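Local coordinates for ubiquitin-conjugating enzyme E2 U (Homo sapiens, PDB 1YRV), which catalyses the covalent attachment of ubiquitin to other proteins, taking up ubiquitin as a thioester from the E1 activating enzyme, at residues N121-L124 and S125-L128; K154-S157 and L158-I162. One frame throughout, in Å; residues are numbered along the deposited sequence.

Contact 1: residues N121-L124 and S125-L128; sequences NYTL and SSIL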
ATOM      1  N   ASN A 121     -12.413  -2.619 -10.301  1.00 48.48           N
ATOM      2  CA  ASN A 121     -12.192  -4.033 -10.039  1.00 50.33           C
ATOM      3  C   ASN A 121     -11.182  -4.186  -8.944  1.00 49.89           C
ATOM      4  O   ASN A 121     -10.957  -5.288  -8.461  1.00 53.26           O
ATOM      5  CB  ASN A 121     -11.659  -4.714 -11.270  1.00 54.33           C
ATOM      6  CG  ASN A 121     -12.731  -4.991 -12.274  1.00 59.49           C
ATOM      7  OD1 ASN A 121     -13.579  -4.130 -12.578  1.00 62.76           O
ATOM      8  ND2 ASN A 121     -12.721  -6.205 -12.804  1.00 59.93           N
ATOM      9  N   TYR A 122     -10.543  -3.082  -8.586  1.00 47.65           N
ATOM     10  CA  TYR A 122      -9.576  -3.098  -7.508  1.00 48.26           C
ATOM     11  C   TYR A 122     -10.274  -3.209  -6.145  1.00 46.65           C
ATOM     12  O   TYR A 122     -10.884  -2.253  -5.693  1.00 50.07           O
ATOM     13  CB  TYR A 122      -8.773  -1.821  -7.521  1.00 49.59           C
ATOM     14  CG  TYR A 122      -7.575  -1.844  -8.426  1.00 53.33           C
ATOM     15  CD1 TYR A 122      -6.451  -2.586  -8.094  1.00 55.83           C
ATOM     16  CD2 TYR A 122      -7.548  -1.077  -9.587  1.00 52.75           C
ATOM     17  CE1 TYR A 122      -5.320  -2.558  -8.889  1.00 58.59           C
ATOM     18  CE2 TYR A 122      -6.433  -1.035 -10.397  1.00 55.40           C
ATOM     19  CZ  TYR A 122      -5.314  -1.779 -10.048  1.00 58.33           C
ATOM     20  OH  TYR A 122      -4.187  -1.788 -10.842  1.00 58.06           O
ATOM     21  N   THR A 123     -10.177  -4.359  -5.493  1.00 43.19           N
ATOM     22  CA  THR A 123     -10.774  -4.561  -4.167  1.00 42.45           C
ATOM     23  C   THR A 123      -9.688  -4.459  -3.086  1.00 40.76           C
ATOM     24  O   THR A 123      -8.506  -4.422  -3.400  1.00 41.75           O
ATOM     25  CB  THR A 123     -11.380  -5.948  -4.044  1.00 41.61           C
ATOM     26  OG1 THR A 123     -10.328  -6.908  -4.172  1.00 42.96           O
ATOM     27  CG2 THR A 123     -12.422  -6.181  -5.148  1.00 37.06           C
ATOM     28  N   LEU A 124     -10.075  -4.431  -1.812  1.00 39.51           N
ATOM     29  CA  LEU A 124      -9.066  -4.358  -0.754  1.00 38.91           C
ATOM     30  C   LEU A 124      -7.940  -5.377  -0.980  1.00 40.66           C
ATOM     31  O   LEU A 124      -6.773  -5.050  -0.771  1.00 41.07           O
ATOM     32  CB  LEU A 124      -9.695  -4.596   0.627  1.00 40.36           C
ATOM     33  CG  LEU A 124      -8.841  -4.421   1.903  1.00 39.67           C
ATOM     34  CD1 LEU A 124      -8.321  -3.012   2.020  1.00 39.96           C
ATOM     35  CD2 LEU A 124      -9.687  -4.751   3.147  1.00 43.65           C
ATOM     36  N   SER A 125      -8.306  -6.605  -1.374  1.00 42.18           N
ATOM     37  CA  SER A 125      -7.354  -7.688  -1.652  1.00 43.31           C
ATOM     38  C   SER A 125      -6.401  -7.351  -2.796  1.00 41.76           C
ATOM     39  O   SER A 125      -5.213  -7.559  -2.683  1.00 41.63           O
ATOM     40  CB  SER A 125      -8.089  -8.988  -1.999  1.00 41.20           C
ATOM     41  OG  SER A 125      -8.849  -9.447  -0.910  1.00 42.36           O
ATOM     42  N   SER A 126      -6.952  -6.854  -3.896  1.00 43.35           N
ATOM     43  CA  SER A 126      -6.180  -6.482  -5.075  1.00 43.16           C
ATOM     44  C   SER A 126      -5.140  -5.479  -4.720  1.00 43.60           C
ATOM     45  O   SER A 126      -3.958  -5.629  -5.029  1.00 46.36           O
ATOM     46  CB  SER A 126      -7.060  -5.825  -6.129  1.00 41.78           C
ATOM     47  OG  SER A 126      -7.870  -6.767  -6.756  1.00 49.98           O
ATOM     48  N   ILE A 127      -5.618  -4.413  -4.102  1.00 43.15           N
ATOM     49  CA  ILE A 127      -4.774  -3.318  -3.673  1.00 41.02           C
ATOM     50  C   ILE A 127      -3.633  -3.816  -2.794  1.00 40.32           C
ATOM     51  O   ILE A 127      -2.500  -3.370  -2.923  1.00 42.35           O
ATOM     52  CB  ILE A 127      -5.606  -2.317  -2.881  1.00 39.20           C
ATOM     53  CG1 ILE A 127      -6.806  -1.861  -3.751  1.00 39.91           C
ATOM     54  CG2 ILE A 127      -4.693  -1.229  -2.355  1.00 35.83           C
ATOM     55  CD1 ILE A 127      -7.748  -0.930  -3.047  1.00 34.88           C
ATOM     56  N   LEU A 128      -3.935  -4.742  -1.901  1.00 39.74           N
ATOM     57  CA  LEU A 128      -2.913  -5.245  -1.003  1.00 41.30           C
ATOM     58  C   LEU A 128      -1.886  -6.097  -1.766  1.00 43.29           C
ATOM     59  O   LEU A 128      -0.686  -5.892  -1.605  1.00 44.61           O
ATOM     60  CB  LEU A 128      -3.574  -6.012   0.154  1.00 40.04           C
ATOM     61  CG  LEU A 128      -4.475  -5.175   1.094  1.00 43.74           C
ATOM     62  CD1 LEU A 128      -5.088  -5.994   2.270  1.00 40.13           C
ATOM     63  CD2 LEU A 128      -3.601  -4.051   1.678  1.00 44.42           C
TER

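Contact 2: residues K154-S157 and L158-I162; sequences KDES and LYRTI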
ATOM      1  N   LYS A 154      23.489   0.396  -7.933  1.00 71.50           N
ATOM      2  CA  LYS A 154      24.809  -0.159  -7.697  1.00 73.60           C
ATOM      3  C   LYS A 154      24.871  -0.732  -6.295  1.00 73.64           C
ATOM      4  O   LYS A 154      24.588  -0.043  -5.337  1.00 75.79           O
ATOM      5  CB  LYS A 154      25.863   0.932  -7.850  1.00 75.57           C
ATOM      6  CG  LYS A 154      26.648   0.855  -9.152  1.00 78.58           C
ATOM      7  CD  LYS A 154      27.861  -0.067  -9.001  1.00 80.99           C
ATOM      8  CE  LYS A 154      27.456  -1.523  -8.732  1.00 82.33           C
ATOM      9  NZ  LYS A 154      28.655  -2.401  -8.570  1.00 83.03           N
ATOM     10  N   ASP A 155      25.232  -1.993  -6.162  1.00 73.74           N
ATOM     11  CA  ASP A 155      25.334  -2.580  -4.834  1.00 72.61           C
ATOM     12  C   ASP A 155      24.003  -2.630  -4.084  1.00 72.57           C
ATOM     13  O   ASP A 155      23.774  -1.875  -3.139  1.00 72.51           O
ATOM     14  CB  ASP A 155      26.340  -1.795  -3.991  1.00 72.68           C
ATOM     15  CG  ASP A 155      26.806  -2.570  -2.775  1.00 73.14           C
ATOM     16  OD1 ASP A 155      25.998  -3.360  -2.226  1.00 72.33           O
ATOM     17  OD2 ASP A 155      27.976  -2.375  -2.377  1.00 72.65           O
ATOM     18  N   GLU A 156      23.132  -3.540  -4.499  1.00 71.84           N
ATOM     19  CA  GLU A 156      21.851  -3.709  -3.847  1.00 70.17           C
ATOM     20  C   GLU A 156      22.066  -4.244  -2.421  1.00 68.55           C
ATOM     21  O   GLU A 156      21.145  -4.253  -1.597  1.00 68.28           O
ATOM     22  CB  GLU A 156      21.006  -4.701  -4.629  1.00 71.77           C
ATOM     23  CG  GLU A 156      21.443  -6.125  -4.390  1.00 74.57           C
ATOM     24  CD  GLU A 156      20.349  -7.130  -4.665  1.00 75.96           C
ATOM     25  OE1 GLU A 156      20.240  -8.099  -3.862  1.00 76.05           O
ATOM     26  OE2 GLU A 156      19.615  -6.945  -5.674  1.00 75.47           O
ATOM     27  N   SER A 157      23.282  -4.698  -2.133  1.00 67.31           N
ATOM     28  CA  SER A 157      23.599  -5.225  -0.808  1.00 65.18           C
ATOM     29  C   SER A 157      23.727  -4.082   0.179  1.00 63.34           C
ATOM     30  O   SER A 157      23.287  -4.180   1.316  1.00 61.27           O
ATOM     31  CB  SER A 157      24.914  -6.000  -0.841  1.00 65.85           C
ATOM     32  OG  SER A 157      25.317  -6.343   0.475  1.00 66.25           O
ATOM     33  N   LEU A 158      24.357  -3.002  -0.266  1.00 62.69           N
ATOM     34  CA  LEU A 158      24.521  -1.834   0.578  1.00 61.82           C
ATOM     35  C   LEU A 158      23.132  -1.290   0.846  1.00 61.39           C
ATOM     36  O   LEU A 158      22.781  -0.957   1.978  1.00 61.88           O
ATOM     37  CB  LEU A 158      25.353  -0.769  -0.134  1.00 61.91           C
ATOM     38  CG  LEU A 158      25.270   0.626   0.488  1.00 60.81           C
ATOM     39  CD1 LEU A 158      25.675   0.532   1.960  1.00 62.44           C
ATOM     40  CD2 LEU A 158      26.149   1.595  -0.269  1.00 59.92           C
ATOM     41  N   TYR A 159      22.353  -1.189  -0.223  1.00 60.53           N
ATOM     42  CA  TYR A 159      20.987  -0.707  -0.139  1.00 60.52           C
ATOM     43  C   TYR A 159      20.286  -1.419   1.023  1.00 60.93           C
ATOM     44  O   TYR A 159      19.731  -0.772   1.914  1.00 58.89           O
ATOM     45  CB  TYR A 159      20.245  -0.989  -1.449  1.00 59.80           C
ATOM     46  CG  TYR A 159      18.833  -0.467  -1.444  1.00 60.39           C
ATOM     47  CD1 TYR A 159      18.557   0.871  -1.718  1.00 59.75           C
ATOM     48  CD2 TYR A 159      17.783  -1.282  -1.032  1.00 60.10           C
ATOM     49  CE1 TYR A 159      17.271   1.380  -1.564  1.00 60.19           C
ATOM     50  CE2 TYR A 159      16.506  -0.785  -0.875  1.00 61.09           C
ATOM     51  CZ  TYR A 159      16.253   0.544  -1.135  1.00 59.64           C
ATOM     52  OH  TYR A 159      14.990   1.037  -0.924  1.00 60.18           O
ATOM     53  N   ARG A 160      20.321  -2.750   1.012  1.00 62.14           N
ATOM     54  CA  ARG A 160      19.702  -3.528   2.073  1.00 63.77           C
ATOM     55  C   ARG A 160      20.232  -3.139   3.433  1.00 63.32           C
ATOM     56  O   ARG A 160      19.474  -2.989   4.391  1.00 63.69           O
ATOM     57  CB  ARG A 160      19.940  -5.031   1.877  1.00 66.35           C
ATOM     58  CG  ARG A 160      18.895  -5.754   1.025  1.00 70.43           C
ATOM     59  CD  ARG A 160      18.816  -7.245   1.416  1.00 74.36           C
ATOM     60  NE  ARG A 160      20.163  -7.797   1.576  1.00 77.56           N
ATOM     61  CZ  ARG A 160      21.026  -7.951   0.576  1.00 78.82           C
ATOM     62  NH1 ARG A 160      20.669  -7.611  -0.659  1.00 79.85           N
ATOM     63  NH2 ARG A 160      22.257  -8.400   0.811  1.00 79.38           N
ATOM     64  N   THR A 161      21.546  -2.987   3.524  1.00 64.68           N
ATOM     65  CA  THR A 161      22.168  -2.636   4.794  1.00 64.62           C
ATOM     66  C   THR A 161      21.529  -1.387   5.354  1.00 63.90           C
ATOM     67  O   THR A 161      21.283  -1.286   6.554  1.00 64.98           O
ATOM     68  CB  THR A 161      23.666  -2.393   4.620  1.00 65.46           C
ATOM     69  OG1 THR A 161      24.328  -3.648   4.418  1.00 67.59           O
ATOM     70  CG2 THR A 161      24.236  -1.707   5.848  1.00 65.74           C
ATOM     71  N   ILE A 162      21.272  -0.437   4.464  1.00 63.61           N
ATOM     72  CA  ILE A 162      20.657   0.826   4.842  1.00 64.84           C
ATOM     73  C   ILE A 162      19.232   0.593   5.329  1.00 67.06           C
ATOM     74  O   ILE A 162      18.808   1.159   6.342  1.00 66.14           O
ATOM     75  CB  ILE A 162      20.675   1.815   3.655  1.00 62.53           C
ATOM     76  CG1 ILE A 162      22.132   2.141   3.300  1.00 61.70           C
ATOM     77  CG2 ILE A 162      19.924   3.090   4.006  1.00 59.72           C
ATOM     78  CD1 ILE A 162      22.304   3.110   2.163  1.00 59.85           C
TER
HETATM   79  O   HOH W   1      22.838  -5.562   3.526  1.00 69.25           O

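Contact 1: residues N121-L124 and S125-L128
Thr123 and Ser126 meet where the chain turns into helix 124-135 of the ubiquitin-conjugating (UBC) fold, and the meeting is a worked example of an N-cap. Among the polar contacts, the Thr123 hydroxyl accepts from the first turn: Ser126 N points at Thr123 OG1 almost straight, but at 3.4 Å the bond is weak. The torsion explains the reach, since OG1 sits between the backbone N and the carbonyl carbon (chi1 63°) and is thereby swung over the start of the helix. Thr123 O is engaged as well, accepting from Ile127 N at 3.0 Å with an N-H...O angle of 173°, and Leu128 N to Leu124 O at 3.1 Å continues the helical pattern. The Ser125 hydroxyl turns elsewhere and is weakly bonded by Asn38, while Asp31 of helix 23-38 accepts from Leu124 N, tying the helix start to its neighbour.

The apolar contacts flank this cap. Tyr122 presents CD1 obliquely to Ser126 CB at 3.8 Å. Tyr122 and Ile127 hold the N' and N4 positions of a hydrophobic staple, in loose contact with Tyr122 CB 4.3 Å from Ile127 CG1; beyond the two segments the tyrosine ring stacks with Phe111. Within the first turn, the side chains of Leu124 and Leu128 cross obliquely, Leu124 CG lying 4.1 Å from Leu128 CD1, and Leu128 reaches Leu35 and Ala45. Packing against the two hydrogen-bonded carbonyls is close: Ile127 CG1 lies 3.1 Å from Thr123 O, and Leu128 CG approaches Leu124 O to 3.0 Å.

Contact 2: residues K154-S157 and L158-I162
Ser157, Leu158 and Arg160 carry most of this contact, in the first turns of helix 156-166, the last helix of the UBC core. Leu158 is held by the N-cap: its N donates to Asp155 OD1 at 2.6 Å, meeting the oxygen from above the carboxylate plane, and more weakly to Asp155 O. Asp155 CG lies trans to its own N (chi1 -163°), which brings the carboxylate across Leu158, with OD1 3.4 Å from Leu158 CB.

Ser157 contributes mainly through its carbonyl. Ser157 O accepts from Thr161 N at 3.1 Å and also from a water, 2.6 Å away, that is hydrogen-bonded to Thr161 OG1 as well. The same carbonyl oxygen lies over one face of the Arg160 guanidinium, whose NH2 stands 3.7 Å from Ser157 OG.

Arg160 bends at chi3 (-44°), folding the guanidinium back along the helix to Glu156. There NH1 forms a salt bridge with Glu156 OE1 at 3.3 Å; the oxygen comes in at the guanidinium edge, although the two charged planes are 68° apart. With Arg160 cut back to an alanine, the Glu156 carboxylate is likely to lose this mate and be left to turn.

Arg164 brings a like charge close to Arg160 NE, so the Glu156 carboxylate probably offsets part of that repulsion, while the Asp155 carboxylate, at the N-terminal end of the helix, would probably interact favourably with the helix dipole.

Contacts 1 and 2 are two helix starts within one UBC core, the catalytic domain at the N-terminal end of a longer protein. They come in series along the chain: contact 1 opens helix 124-135, helix 146-153 follows, and contact 2 then opens helix 156-166. Their centres are 31 Å apart on opposite sides of the chain's centre, and their nearest atoms are about 17 Å apart, so they do not touch. Contact 1 is partly buried beside helix 23-38 and the sheet, whereas contact 2 lies at the surface. Both lie away from Cys108, the predicted thioester cysteine, and are local helix-start packing rather than part of that site.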